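Local structure of Dye type peroxidase A (Streptomyces lividans 1326, 6GZW) at residues Gly21-Gln27 with Arg301-Ser305; Thr85-His90 with Leu357-Pro361; Leu126-Ile130 with Phe322-Gln326; Asp183-Pro188 with Ala298-Arg302. The protein probably catalyses the peroxide-dependent oxidation of dyes and related substrates with a bound haem. All blocks are in the same frame, centred on the assembly; numbering follows the deposited sequence. Where two conformers were deposited one is given.

Contact 1: residues Gly21-Gln27 with Arg301-Ser305; sequences GITTPMQ and RRPFS. With HEM (protoporphyrin IX containing Fe), chain C.
A buried charge can be met by backbone carbonyls, and the irregular loop Gly-21 to Gln-27 does this for Arg-302. Its approach to segment 301-305 is loose: Met-26 CA lies 6.8 Å from Arg-302 CA, and Gln-27 CA lies 8.2 Å from Phe-304 CA. Gly-21 has a positive phi (91/13), suited to glycine; its N bonds Thr-24 OG1 (2.9 Å), tightening the loop, and its O lies over one face of the Arg-302 guanidinium without a hydrogen bond. Ile-22 and Thr-23 carry the chain round with side chains turned away. From Thr-24 to Gln-27 the backbone is extended, and Arg-302, with chi1 to chi3 all t, reaches into it: NE donates to Thr-24 O (2.8 Å, nearly linear) and NH2 to Pro-25 O (3.1 Å). Met-26, in the conformer given (chi1 m), lies over the guanidinium face opposite Gly-21 O and packs its SD 3.8 Å from Pro-303 CD. Gln-27 OE1 accepts from Arg-302 NH2 (2.9 Å) and from water 1, itself bound to Arg-302 NH1, while Gln-27 NE2 is held by Ser-81 O. Gln-27 O lies 3.7 Å from Phe-304 CE2. Arg-301, its CB pointing away from the loop, bonds a haem propionate instead. Successive arginines on strand 300-310 thus serve different partners, one holding an N-terminal loop and the other lining the distal haem pocket of a DyP-type peroxidase.

Contact 2: residues Thr85-His90 with Leu357-Pro361; sequences TFGFGH and LFAVP
Two backbone hydrogen bonds between Phe-88 and Ala-359 fix the register here: Phe-88 N donates to Ala-359 O at 3.0 Å, and Ala-359 N to Phe-88 O at 2.8 Å and 173°. This is an antiparallel hydrogen-bonded pair, CA atoms 5.0 Å apart. Toward His-90 the strands part enough for water 3 to bridge them, accepting from His-90 N (2.8 Å) and donating to Leu-357 O (2.6 Å). CA-H...O contacts flank the pair, Gly-87 CA to Ala-359 O at 3.3 Å and Phe-358 CA to Phe-88 O at 3.4 Å. The segment axes approach to 4.1 Å, but their directions differ by 123°, so the antiparallel pairing is strongly twisted. Here strand 83-89 of the N-terminal half meets strand 350-360 of the C-terminal half, joining the two dimeric alpha+beta barrel-type halves of a DyP-type peroxidase in one continuous antiparallel sheet. The crossing is close at Gly-87, where a CB would clash with Phe-358 CB and Val-360 CG2. Phe-88 (chi1 m) shares a sheet face with Ala-359 and puts CE1 3.9 Å from Pro-361 CD. Phe-358, also m, takes the other face; its CD1 lies 3.7 Å from Gly-89 CA, and its ring stacks on Trp-127. Val-360 (t) sets CG1 3.8 Å from Thr-85 CG2, while Thr-85 OG1 bonds Pro-20 O.

Contact 3: residues Leu126-Ile130 with Phe322-Gln326; sequences LWVQI and FVCWQ. With HEM (protoporphyrin IX containing Fe), chain C.
This is side-chain packing across the interior of a curved sheet, between strands 126-132 and 316-326, which are separated in that sheet by three others. It illustrates how large residues fill the space that a strongly curled sheet encloses. The segment axes stay 11.8 Å apart at closest and their directions cross at -107°; the nearest CA atoms, those of Gln-129 and Val-323, are 9.9 Å apart, and 147 Å² is buried. Side chains alone span the gap, and the contact is one of packing. In each regular, extended strand alternate residues take part: Trp-127 and Gln-129 from one, Val-323 and Trp-325 from the other. Trp-127 (chi1 t, chi2 76°) and Trp-325 (chi1 m, chi2 97°) bring their six-membered rings together, Trp-127 CZ3 lying 3.9 Å from Trp-325 CH2, which meets Trp-127 at its ring edge. Trp-127 CH2 is 4.5 Å from Val-323 CG1, and Gln-129, t at both chi1 and chi2, reaches both Val-323 and Trp-325. On the other face of strand 316-326, Phe-322 (t) turns to the haem, a ring face over the porphyrin and its CZ 3.3 Å from HEM C3C. One strand thus offers one face to the protein interior and the other to the cofactor. Around the cluster, Phe-358 stacks on Trp-127, Val-221 of strand 219-228 touches Trp-127 and Val-323, and Thr-85 of strand 83-89 and Val-300 of strand 300-310 border Trp-325.

Contact 4: residues Asp183-Pro188 with Ala298-Arg302; sequences DGTRNP and AMVRR. With HEM (protoporphyrin IX containing Fe), chain C.
Arg-301 adopts the bent m, t, m course, with chi4 at 124°, that swings its guanidinium over the haem edge. There NH1 and NH2 each donate to HEM O2A (both 2.8 Å), and NH1 also donates to water 2 (3.0 Å). The O of water 2 ligates HEM FE at 2.0 Å. Asp-183, chi1 t, sets OD1 3.2 Å from Arg-301 NH1 in a salt bridge; its OD2 is held by Asn-177. Asn-187, also t with chi2 at 38°, directs OD1 to the backbone, accepting from Arg-301 N at 2.8 Å; its CA lies 5.7 Å from that of Val-300, the closest such approach. Asp-183 and Gly-184 end the GXXDG motif of DyP-type peroxidases, and the aspartate-arginine pair beside the iron-bound water is the family's distal haem arrangement. From the motif's last glycine, Gly-184, whose phi of 129° calls for glycine, a type I turn runs to Asn-187, closed by Asn-187 N to Gly-184 O at 3.2 Å. Its amides bind one propionate: Gly-184 N to HEM O2A (2.8 Å) and Arg-186 N to HEM O1A (3.0 Å). Arg-186 (chi1 m, chi2 -109°, chi3 m) takes the second, NE to HEM O1D at 2.7 Å and NH2 to HEM O2D at 2.9 Å. Pro-188 packs CB 4.1 Å from Val-300 CG2 and CD 3.3 Å from Met-299 O, while Met-299 (p, t, p) brings SD within 3.9 Å of HEM CAC.

The four contacts run across one antiparallel sheet from the haem side to the junction of the N- and C-terminal halves. Contacts 1 and 4 share Arg-301 and Arg-302 of strand 300-310; contact 3 uses neighbouring strand 316-326, and its strand 126-132 adjoins strand 83-89 of contact 2. The centre of contact 1 lies about 9 Å from those of contact 3 and contact 4. The centres of contact 2 and contact 3 are about 8 Å apart, those of contact 2 and contact 4 about 20 Å. Along the chain contact 4 nests inside the loop of contact 3, which nests inside that of contact 2, whereas contact 1 crosses both. Sequence-distant segments thus connect the haem pocket to the sheet's interior.

Contact 1: residues Gly21-Gln27 with Arg301-Ser305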
# COMPACT_ATOMS: atom_id res chain seq x y z
N GLY A 21 -2.30 12.15 15.00
CA GLY A 21 -1.31 11.15 14.59
C GLY A 21 -0.38 10.63 15.68
O GLY A 21 0.64 10.03 15.37
N ILE A 22 -0.72 10.91 16.95
CA ILE A 22 0.06 10.46 18.08
C ILE A 22 -0.78 9.47 18.87
O ILE A 22 -0.36 8.31 19.05
CB ILE A 22 0.54 11.65 18.95
CG1 ILE A 22 1.33 12.64 18.09
CG2 ILE A 22 1.43 11.16 20.09
CD1 ILE A 22 1.72 13.91 18.81
N THR A 23 -1.93 9.92 19.36
CA THR A 23 -2.89 9.06 20.09
C THR A 23 -4.01 8.54 19.22
O THR A 23 -4.75 7.67 19.63
CB THR A 23 -3.55 9.82 21.28
OG1 THR A 23 -4.22 11.01 20.82
CG2 THR A 23 -2.52 10.16 22.30
N THR A 24 -4.12 9.09 18.00
CA THR A 24 -5.06 8.62 17.02
C THR A 24 -4.93 7.10 16.81
O THR A 24 -3.81 6.60 16.79
CB THR A 24 -4.75 9.27 15.66
OG1 THR A 24 -4.61 10.67 15.86
CG2 THR A 24 -5.84 9.00 14.65
N PRO A 25 -6.06 6.41 16.61
CA PRO A 25 -5.98 5.00 16.29
C PRO A 25 -5.15 4.75 15.05
O PRO A 25 -5.01 5.62 14.18
CB PRO A 25 -7.42 4.60 16.03
CG PRO A 25 -8.21 5.54 16.85
CD PRO A 25 -7.47 6.83 16.68
N MET A 26 -4.66 3.52 14.96
CA MET A 26 -3.96 3.03 13.80
C MET A 26 -4.76 3.19 12.52
O MET A 26 -5.98 3.02 12.52
CB MET A 26 -3.66 1.55 14.01
CG MET A 26 -2.70 1.33 15.17
SD MET A 26 -0.95 1.28 14.69
CE MET A 26 -0.60 2.89 14.18
N GLN A 27 -4.06 3.53 11.44
CA GLN A 27 -4.68 3.70 10.11
C GLN A 27 -4.13 2.67 9.14
O GLN A 27 -2.98 2.24 9.26
CB GLN A 27 -4.36 5.10 9.60
CG GLN A 27 -4.98 6.24 10.42
CD GLN A 27 -4.09 7.43 10.48
OE1 GLN A 27 -2.86 7.30 10.60
NE2 GLN A 27 -4.69 8.63 10.43
N ARG A 301 3.93 3.58 20.85
CA ARG A 301 4.30 2.96 19.57
C ARG A 301 3.10 3.02 18.64
O ARG A 301 2.00 2.66 19.03
CB ARG A 301 4.74 1.52 19.80
CG ARG A 301 6.06 1.42 20.56
CD ARG A 301 6.42 0.00 20.94
NE ARG A 301 5.42 -0.50 21.88
CZ ARG A 301 4.68 -1.60 21.76
NH1 ARG A 301 4.78 -2.43 20.71
NH2 ARG A 301 3.83 -1.90 22.74
N ARG A 302 3.30 3.49 17.42
CA ARG A 302 2.20 3.69 16.49
C ARG A 302 2.76 3.53 15.07
O ARG A 302 2.95 4.51 14.34
CB ARG A 302 1.57 5.07 16.71
CG ARG A 302 0.28 5.34 16.00
CD ARG A 302 -0.27 6.74 16.23
NE ARG A 302 -1.44 6.92 15.40
CZ ARG A 302 -1.42 7.26 14.12
NH1 ARG A 302 -0.27 7.49 13.48
NH2 ARG A 302 -2.57 7.37 13.47
N PRO A 303 3.02 2.27 14.67
CA PRO A 303 3.77 1.94 13.45
C PRO A 303 2.91 1.77 12.22
O PRO A 303 1.68 1.74 12.30
CB PRO A 303 4.38 0.57 13.82
CG PRO A 303 3.29 -0.07 14.62
CD PRO A 303 2.78 1.05 15.49
N PHE A 304 3.60 1.59 11.11
CA PHE A 304 3.05 0.99 9.92
C PHE A 304 3.96 -0.15 9.49
O PHE A 304 5.18 -0.08 9.69
CB PHE A 304 2.97 2.00 8.78
CG PHE A 304 2.10 3.20 9.07
CD1 PHE A 304 2.63 4.31 9.69
CD2 PHE A 304 0.77 3.22 8.69
CE1 PHE A 304 1.85 5.41 9.96
CE2 PHE A 304 -0.02 4.35 8.92
CZ PHE A 304 0.53 5.43 9.58
N SER A 305 3.40 -1.17 8.86
CA SER A 305 4.23 -2.21 8.24
C SER A 305 4.60 -1.75 6.81
O SER A 305 3.98 -0.82 6.28
CB SER A 305 3.49 -3.56 8.23
OG SER A 305 3.31 -4.04 9.56
CHA HEM C . 6.45 -4.78 22.69
CHB HEM C . 7.57 -6.55 18.32
CHC HEM C . 10.96 -3.09 17.87
CHD HEM C . 9.83 -1.35 22.21
C1A HEM C . 6.46 -5.55 21.56
C2A HEM C . 5.65 -6.71 21.36
C3A HEM C . 5.97 -7.20 20.14
C4A HEM C . 6.99 -6.35 19.58
CMA HEM C . 5.38 -8.39 19.43
CAA HEM C . 4.63 -7.30 22.33
CBA HEM C . 3.20 -6.80 22.22
CGA HEM C . 3.08 -5.38 22.65
O1A HEM C . 2.97 -5.04 23.86
O2A HEM C . 3.11 -4.46 21.78
C1B HEM C . 8.59 -5.73 17.80
C2B HEM C . 9.15 -5.87 16.50
C3B HEM C . 10.11 -4.92 16.34
C4B HEM C . 10.11 -4.15 17.62
CMB HEM C . 8.78 -6.93 15.51
CAB HEM C . 10.92 -4.59 15.15
CBB HEM C . 10.56 -4.84 13.91
C1C HEM C . 10.99 -2.34 19.02
C2C HEM C . 11.87 -1.25 19.25
C3C HEM C . 11.56 -0.76 20.50
C4C HEM C . 10.46 -1.55 21.01
CMC HEM C . 12.96 -0.74 18.35
CAC HEM C . 12.19 0.32 21.29
CBC HEM C . 13.44 0.80 21.16
C1D HEM C . 8.76 -2.15 22.62
C2D HEM C . 8.07 -1.85 23.89
C3D HEM C . 7.13 -2.81 24.04
C4D HEM C . 7.26 -3.68 22.84
CMD HEM C . 8.34 -0.68 24.83
CAD HEM C . 6.16 -2.93 25.21
CBD HEM C . 6.79 -3.66 26.40
CGD HEM C . 5.83 -3.69 27.55
O1D HEM C . 5.08 -4.69 27.73
O2D HEM C . 5.77 -2.71 28.32
NA HEM C . 7.35 -5.40 20.50
NB HEM C . 9.21 -4.72 18.42
NC HEM C . 10.19 -2.54 20.10
ND HEM C . 8.31 -3.29 22.07
FE HEM C . 8.76 -4.00 20.32
O HOH W 1 -0.57 8.79 10.92
O HOH W 2 7.49 -2.76 19.44

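Contact 2: residues Thr85-His90 with Leu357-Pro361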
# COMPACT_ATOMS: atom_id res chain seq x y z
N THR A 85 0.69 15.12 10.41
CA THR A 85 1.50 15.51 11.56
C THR A 85 2.85 16.02 11.10
O THR A 85 3.45 15.44 10.18
CB THR A 85 1.79 14.26 12.41
OG1 THR A 85 0.59 13.51 12.57
CG2 THR A 85 2.36 14.65 13.73
N PHE A 86 3.36 17.07 11.75
CA PHE A 86 4.56 17.76 11.32
C PHE A 86 5.64 17.78 12.40
O PHE A 86 5.34 18.09 13.57
CB PHE A 86 4.21 19.22 10.98
CG PHE A 86 3.11 19.37 9.94
CD1 PHE A 86 3.39 19.22 8.57
CD2 PHE A 86 1.79 19.60 10.31
CE1 PHE A 86 2.41 19.34 7.63
CE2 PHE A 86 0.78 19.71 9.36
CZ PHE A 86 1.09 19.58 8.00
N GLY A 87 6.91 17.58 12.00
CA GLY A 87 8.05 17.70 12.91
C GLY A 87 9.26 18.39 12.30
O GLY A 87 9.34 18.56 11.08
N PHE A 88 10.18 18.78 13.18
CA PHE A 88 11.43 19.45 12.83
C PHE A 88 12.62 18.62 13.30
O PHE A 88 12.64 18.16 14.46
CB PHE A 88 11.50 20.85 13.49
CG PHE A 88 10.35 21.73 13.17
CD1 PHE A 88 9.15 21.60 13.86
CD2 PHE A 88 10.43 22.65 12.14
CE1 PHE A 88 8.05 22.39 13.54
CE2 PHE A 88 9.35 23.43 11.82
CZ PHE A 88 8.16 23.31 12.51
N GLY A 89 13.62 18.45 12.44
CA GLY A 89 14.82 17.69 12.77
C GLY A 89 15.89 18.61 13.33
O GLY A 89 15.78 19.84 13.21
N HIS A 90 16.92 17.99 13.89
CA HIS A 90 18.10 18.70 14.40
C HIS A 90 18.67 19.68 13.38
O HIS A 90 18.95 20.85 13.73
CB HIS A 90 19.16 17.67 14.83
CG HIS A 90 20.38 18.25 15.46
ND1 HIS A 90 21.44 18.73 14.71
CD2 HIS A 90 20.75 18.35 16.75
CE1 HIS A 90 22.39 19.14 15.54
NE2 HIS A 90 22.00 18.91 16.78
N LEU A 357 14.79 11.50 14.05
CA LEU A 357 14.37 12.03 15.34
C LEU A 357 13.82 13.43 15.11
O LEU A 357 14.56 14.29 14.63
CB LEU A 357 15.55 12.07 16.32
CG LEU A 357 15.43 12.91 17.59
CD1 LEU A 357 14.26 12.47 18.43
CD2 LEU A 357 16.74 12.84 18.37
N PHE A 358 12.52 13.64 15.37
CA PHE A 358 11.89 14.94 15.08
C PHE A 358 11.13 15.51 16.28
O PHE A 358 10.55 14.76 17.08
CB PHE A 358 10.99 14.84 13.84
CG PHE A 358 11.67 14.21 12.65
CD1 PHE A 358 12.57 14.92 11.86
CD2 PHE A 358 11.42 12.88 12.32
CE1 PHE A 358 13.19 14.33 10.78
CE2 PHE A 358 12.04 12.28 11.23
CZ PHE A 358 12.93 13.00 10.45
N ALA A 359 11.16 16.85 16.38
CA ALA A 359 10.41 17.59 17.38
C ALA A 359 9.05 17.95 16.81
O ALA A 359 8.96 18.77 15.88
CB ALA A 359 11.15 18.86 17.77
N VAL A 360 8.00 17.39 17.38
CA VAL A 360 6.65 17.54 16.86
C VAL A 360 5.91 18.44 17.86
O VAL A 360 5.53 17.98 18.95
CB VAL A 360 6.00 16.15 16.71
CG1 VAL A 360 4.52 16.22 16.42
CG2 VAL A 360 6.72 15.35 15.62
N PRO A 361 5.75 19.73 17.53
CA PRO A 361 5.14 20.65 18.51
C PRO A 361 3.67 20.39 18.78
O PRO A 361 3.05 19.46 18.23
CB PRO A 361 5.34 22.01 17.86
CG PRO A 361 5.26 21.69 16.40
CD PRO A 361 6.06 20.44 16.28
O HOH W 3 17.02 15.16 14.17

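Contact 3: residues Leu126-Ile130 with Phe322-Gln326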
# COMPACT_ATOMS: atom_id res chain seq x y z
N LEU A 126 12.73 18.50 7.94
CA LEU A 126 11.30 18.49 8.24
C LEU A 126 10.73 17.10 8.02
O LEU A 126 11.13 16.42 7.07
CB LEU A 126 10.55 19.46 7.33
CG LEU A 126 10.85 20.95 7.54
CD1 LEU A 126 10.37 21.74 6.35
CD2 LEU A 126 10.22 21.44 8.84
N TRP A 127 9.77 16.71 8.85
CA TRP A 127 9.11 15.41 8.69
C TRP A 127 7.61 15.60 8.65
O TRP A 127 7.07 16.41 9.38
CB TRP A 127 9.50 14.54 9.88
CG TRP A 127 8.90 13.17 9.97
CD1 TRP A 127 9.23 12.05 9.23
CD2 TRP A 127 7.88 12.77 10.88
NE1 TRP A 127 8.49 10.98 9.67
CE2 TRP A 127 7.65 11.39 10.68
CE3 TRP A 127 7.15 13.43 11.89
CZ2 TRP A 127 6.71 10.66 11.43
CZ3 TRP A 127 6.19 12.71 12.63
CH2 TRP A 127 6.00 11.33 12.42
N VAL A 128 6.93 14.86 7.76
CA VAL A 128 5.48 14.81 7.76
C VAL A 128 5.03 13.37 7.79
O VAL A 128 5.57 12.53 7.03
CB VAL A 128 4.88 15.50 6.51
CG1 VAL A 128 3.36 15.59 6.66
CG2 VAL A 128 5.50 16.87 6.31
N GLN A 129 4.04 13.08 8.65
CA GLN A 129 3.39 11.77 8.70
C GLN A 129 1.97 11.91 8.21
O GLN A 129 1.17 12.68 8.74
CB GLN A 129 3.39 11.24 10.14
CG GLN A 129 2.62 9.93 10.35
CD GLN A 129 2.55 9.57 11.82
OE1 GLN A 129 1.89 10.27 12.61
NE2 GLN A 129 3.23 8.51 12.19
N ILE A 130 1.64 11.12 7.18
CA ILE A 130 0.29 11.09 6.65
C ILE A 130 -0.27 9.68 6.84
O ILE A 130 0.41 8.71 6.52
CB ILE A 130 0.31 11.45 5.16
CG1 ILE A 130 0.74 12.91 5.06
CG2 ILE A 130 -1.06 11.22 4.52
CD1 ILE A 130 1.18 13.31 3.71
N PHE A 322 8.77 1.64 12.37
CA PHE A 322 8.62 1.82 13.81
C PHE A 322 8.56 3.33 14.04
O PHE A 322 9.43 4.05 13.61
CB PHE A 322 9.82 1.18 14.50
CG PHE A 322 9.78 1.25 16.00
CD1 PHE A 322 9.11 0.27 16.73
CD2 PHE A 322 10.39 2.28 16.67
CE1 PHE A 322 9.07 0.31 18.13
CE2 PHE A 322 10.36 2.33 18.06
CZ PHE A 322 9.69 1.33 18.79
N VAL A 323 7.50 3.78 14.70
CA VAL A 323 7.27 5.20 14.99
C VAL A 323 6.87 5.31 16.44
O VAL A 323 5.80 4.85 16.83
CB VAL A 323 6.16 5.78 14.11
CG1 VAL A 323 6.05 7.28 14.33
CG2 VAL A 323 6.44 5.50 12.65
N CYS A 324 7.75 5.87 17.27
CA CYS A 324 7.46 5.97 18.70
C CYS A 324 7.50 7.41 19.15
O CYS A 324 8.21 8.25 18.57
CB CYS A 324 8.41 5.13 19.58
SG CYS A 324 10.14 5.63 19.52
N TRP A 325 6.75 7.65 20.23
CA TRP A 325 6.44 8.97 20.73
C TRP A 325 6.79 9.01 22.23
O TRP A 325 6.42 8.11 22.96
CB TRP A 325 4.95 9.22 20.52
CG TRP A 325 4.53 9.26 19.07
CD1 TRP A 325 3.99 8.25 18.31
CD2 TRP A 325 4.59 10.40 18.23
NE1 TRP A 325 3.74 8.70 17.03
CE2 TRP A 325 4.09 10.03 16.97
CE3 TRP A 325 5.05 11.71 18.42
CZ2 TRP A 325 4.04 10.93 15.91
CZ3 TRP A 325 4.97 12.61 17.37
CH2 TRP A 325 4.50 12.20 16.12
N GLN A 326 7.50 10.06 22.65
CA GLN A 326 7.88 10.25 24.05
C GLN A 326 8.14 11.73 24.34
O GLN A 326 8.43 12.50 23.43
CB GLN A 326 9.14 9.45 24.36
CG GLN A 326 10.30 9.71 23.43
CD GLN A 326 10.51 8.63 22.38
OE1 GLN A 326 10.98 7.53 22.70
NE2 GLN A 326 10.19 8.94 21.14
CHA HEM C . 6.45 -4.78 22.69
CHB HEM C . 7.57 -6.55 18.32
CHC HEM C . 10.96 -3.09 17.87
CHD HEM C . 9.83 -1.35 22.21
C1A HEM C . 6.46 -5.55 21.56
C2A HEM C . 5.65 -6.71 21.36
C3A HEM C . 5.97 -7.20 20.14
C4A HEM C . 6.99 -6.35 19.58
CMA HEM C . 5.38 -8.39 19.43
CAA HEM C . 4.63 -7.30 22.33
CBA HEM C . 3.20 -6.80 22.22
CGA HEM C . 3.08 -5.38 22.65
O1A HEM C . 2.97 -5.04 23.86
O2A HEM C . 3.11 -4.46 21.78
C1B HEM C . 8.59 -5.73 17.80
C2B HEM C . 9.15 -5.87 16.50
C3B HEM C . 10.11 -4.92 16.34
C4B HEM C . 10.11 -4.15 17.62
CMB HEM C . 8.78 -6.93 15.51
CAB HEM C . 10.92 -4.59 15.15
CBB HEM C . 10.56 -4.84 13.91
C1C HEM C . 10.99 -2.34 19.02
C2C HEM C . 11.87 -1.25 19.25
C3C HEM C . 11.56 -0.76 20.50
C4C HEM C . 10.46 -1.55 21.01
CMC HEM C . 12.96 -0.74 18.35
CAC HEM C . 12.19 0.32 21.29
CBC HEM C . 13.44 0.80 21.16
C1D HEM C . 8.76 -2.15 22.62
C2D HEM C . 8.07 -1.85 23.89
C3D HEM C . 7.13 -2.81 24.04
C4D HEM C . 7.26 -3.68 22.84
CMD HEM C . 8.34 -0.68 24.83
CAD HEM C . 6.16 -2.93 25.21
CBD HEM C . 6.79 -3.66 26.40
CGD HEM C . 5.83 -3.69 27.55
O1D HEM C . 5.08 -4.69 27.73
O2D HEM C . 5.77 -2.71 28.32
NA HEM C . 7.35 -5.40 20.50
NB HEM C . 9.21 -4.72 18.42
NC HEM C . 10.19 -2.54 20.10
ND HEM C . 8.31 -3.29 22.07
FE HEM C . 8.76 -4.00 20.32
O HOH W 2 7.49 -2.76 19.44

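Contact 4: residues Asp183-Pro188 with Ala298-Arg302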
# COMPACT_ATOMS: atom_id res chain seq x y z
N ASP A 183 0.83 -7.05 18.03
CA ASP A 183 1.72 -5.91 18.23
C ASP A 183 0.89 -4.67 18.61
O ASP A 183 0.10 -4.15 17.81
CB ASP A 183 2.55 -5.66 16.95
CG ASP A 183 3.74 -4.74 17.17
OD1 ASP A 183 3.72 -3.90 18.12
OD2 ASP A 183 4.75 -4.85 16.43
N GLY A 184 1.08 -4.20 19.84
CA GLY A 184 0.39 -3.03 20.35
C GLY A 184 -0.29 -3.21 21.70
O GLY A 184 -0.78 -2.24 22.27
N THR A 185 -0.29 -4.42 22.24
CA THR A 185 -1.02 -4.69 23.49
C THR A 185 -0.66 -3.72 24.62
O THR A 185 -1.55 -3.15 25.26
CB THR A 185 -0.71 -6.12 23.94
OG1 THR A 185 -1.08 -7.03 22.90
CG2 THR A 185 -1.40 -6.47 25.23
N ARG A 186 0.64 -3.53 24.87
CA ARG A 186 1.12 -2.71 26.00
C ARG A 186 1.50 -1.29 25.58
O ARG A 186 2.50 -0.73 26.01
CB ARG A 186 2.24 -3.44 26.74
CG ARG A 186 1.72 -4.68 27.51
CD ARG A 186 1.72 -4.50 29.04
NE ARG A 186 3.06 -4.10 29.46
CZ ARG A 186 3.38 -3.67 30.68
NH1 ARG A 186 2.46 -3.61 31.63
NH2 ARG A 186 4.62 -3.27 30.93
N ASN A 187 0.67 -0.71 24.73
CA ASN A 187 0.89 0.65 24.28
C ASN A 187 0.20 1.54 25.29
O ASN A 187 -1.00 1.36 25.53
CB ASN A 187 0.28 0.84 22.90
CG ASN A 187 0.63 2.16 22.27
OD1 ASN A 187 1.75 2.66 22.42
ND2 ASN A 187 -0.33 2.73 21.52
N PRO A 188 0.95 2.52 25.87
CA PRO A 188 0.29 3.50 26.76
C PRO A 188 -0.85 4.26 26.08
O PRO A 188 -0.82 4.50 24.87
CB PRO A 188 1.43 4.42 27.18
CG PRO A 188 2.68 3.61 27.01
CD PRO A 188 2.40 2.74 25.81
N ALA A 298 9.66 4.83 28.67
CA ALA A 298 8.39 4.45 28.07
C ALA A 298 8.17 5.25 26.82
O ALA A 298 8.78 6.30 26.62
CB ALA A 298 7.23 4.69 29.04
N MET A 299 7.31 4.72 25.96
CA MET A 299 6.99 5.38 24.70
C MET A 299 5.65 4.88 24.20
O MET A 299 5.26 3.77 24.50
CB MET A 299 8.09 5.10 23.66
CG MET A 299 8.14 3.64 23.18
SD MET A 299 9.77 3.12 22.63
CE MET A 299 10.50 2.95 24.25
N VAL A 300 4.96 5.70 23.41
CA VAL A 300 3.83 5.24 22.59
C VAL A 300 4.42 4.73 21.27
O VAL A 300 5.35 5.32 20.73
CB VAL A 300 2.78 6.34 22.39
CG1 VAL A 300 1.91 6.10 21.15
CG2 VAL A 300 1.90 6.44 23.63
N ARG A 301 3.93 3.58 20.85
CA ARG A 301 4.30 2.96 19.57
C ARG A 301 3.10 3.02 18.64
O ARG A 301 2.00 2.66 19.03
CB ARG A 301 4.74 1.52 19.80
CG ARG A 301 6.06 1.42 20.56
CD ARG A 301 6.42 0.00 20.94
NE ARG A 301 5.42 -0.50 21.88
CZ ARG A 301 4.68 -1.60 21.76
NH1 ARG A 301 4.78 -2.43 20.71
NH2 ARG A 301 3.83 -1.90 22.74
N ARG A 302 3.30 3.49 17.42
CA ARG A 302 2.20 3.69 16.49
C ARG A 302 2.76 3.53 15.07
O ARG A 302 2.95 4.51 14.34
CB ARG A 302 1.57 5.07 16.71
CG ARG A 302 0.28 5.34 16.00
CD ARG A 302 -0.27 6.74 16.23
NE ARG A 302 -1.44 6.92 15.40
CZ ARG A 302 -1.42 7.26 14.12
NH1 ARG A 302 -0.27 7.49 13.48
NH2 ARG A 302 -2.57 7.37 13.47
CHA HEM C . 6.45 -4.78 22.69
CHB HEM C . 7.57 -6.55 18.32
CHC HEM C . 10.96 -3.09 17.87
CHD HEM C . 9.83 -1.35 22.21
C1A HEM C . 6.46 -5.55 21.56
C2A HEM C . 5.65 -6.71 21.36
C3A HEM C . 5.97 -7.20 20.14
C4A HEM C . 6.99 -6.35 19.58
CMA HEM C . 5.38 -8.39 19.43
CAA HEM C . 4.63 -7.30 22.33
CBA HEM C . 3.20 -6.80 22.22
CGA HEM C . 3.08 -5.38 22.65
O1A HEM C . 2.97 -5.04 23.86
O2A HEM C . 3.11 -4.46 21.78
C1B HEM C . 8.59 -5.73 17.80
C2B HEM C . 9.15 -5.87 16.50
C3B HEM C . 10.11 -4.92 16.34
C4B HEM C . 10.11 -4.15 17.62
CMB HEM C . 8.78 -6.93 15.51
CAB HEM C . 10.92 -4.59 15.15
CBB HEM C . 10.56 -4.84 13.91
C1C HEM C . 10.99 -2.34 19.02
C2C HEM C . 11.87 -1.25 19.25
C3C HEM C . 11.56 -0.76 20.50
C4C HEM C . 10.46 -1.55 21.01
CMC HEM C . 12.96 -0.74 18.35
CAC HEM C . 12.19 0.32 21.29
CBC HEM C . 13.44 0.80 21.16
C1D HEM C . 8.76 -2.15 22.62
C2D HEM C . 8.07 -1.85 23.89
C3D HEM C . 7.13 -2.81 24.04
C4D HEM C . 7.26 -3.68 22.84
CMD HEM C . 8.34 -0.68 24.83
CAD HEM C . 6.16 -2.93 25.21
CBD HEM C . 6.79 -3.66 26.40
CGD HEM C . 5.83 -3.69 27.55
O1D HEM C . 5.08 -4.69 27.73
O2D HEM C . 5.77 -2.71 28.32
NA HEM C . 7.35 -5.40 20.50
NB HEM C . 9.21 -4.72 18.42
NC HEM C . 10.19 -2.54 20.10
ND HEM C . 8.31 -3.29 22.07
FE HEM C . 8.76 -4.00 20.32
O HOH W 2 7.49 -2.76 19.44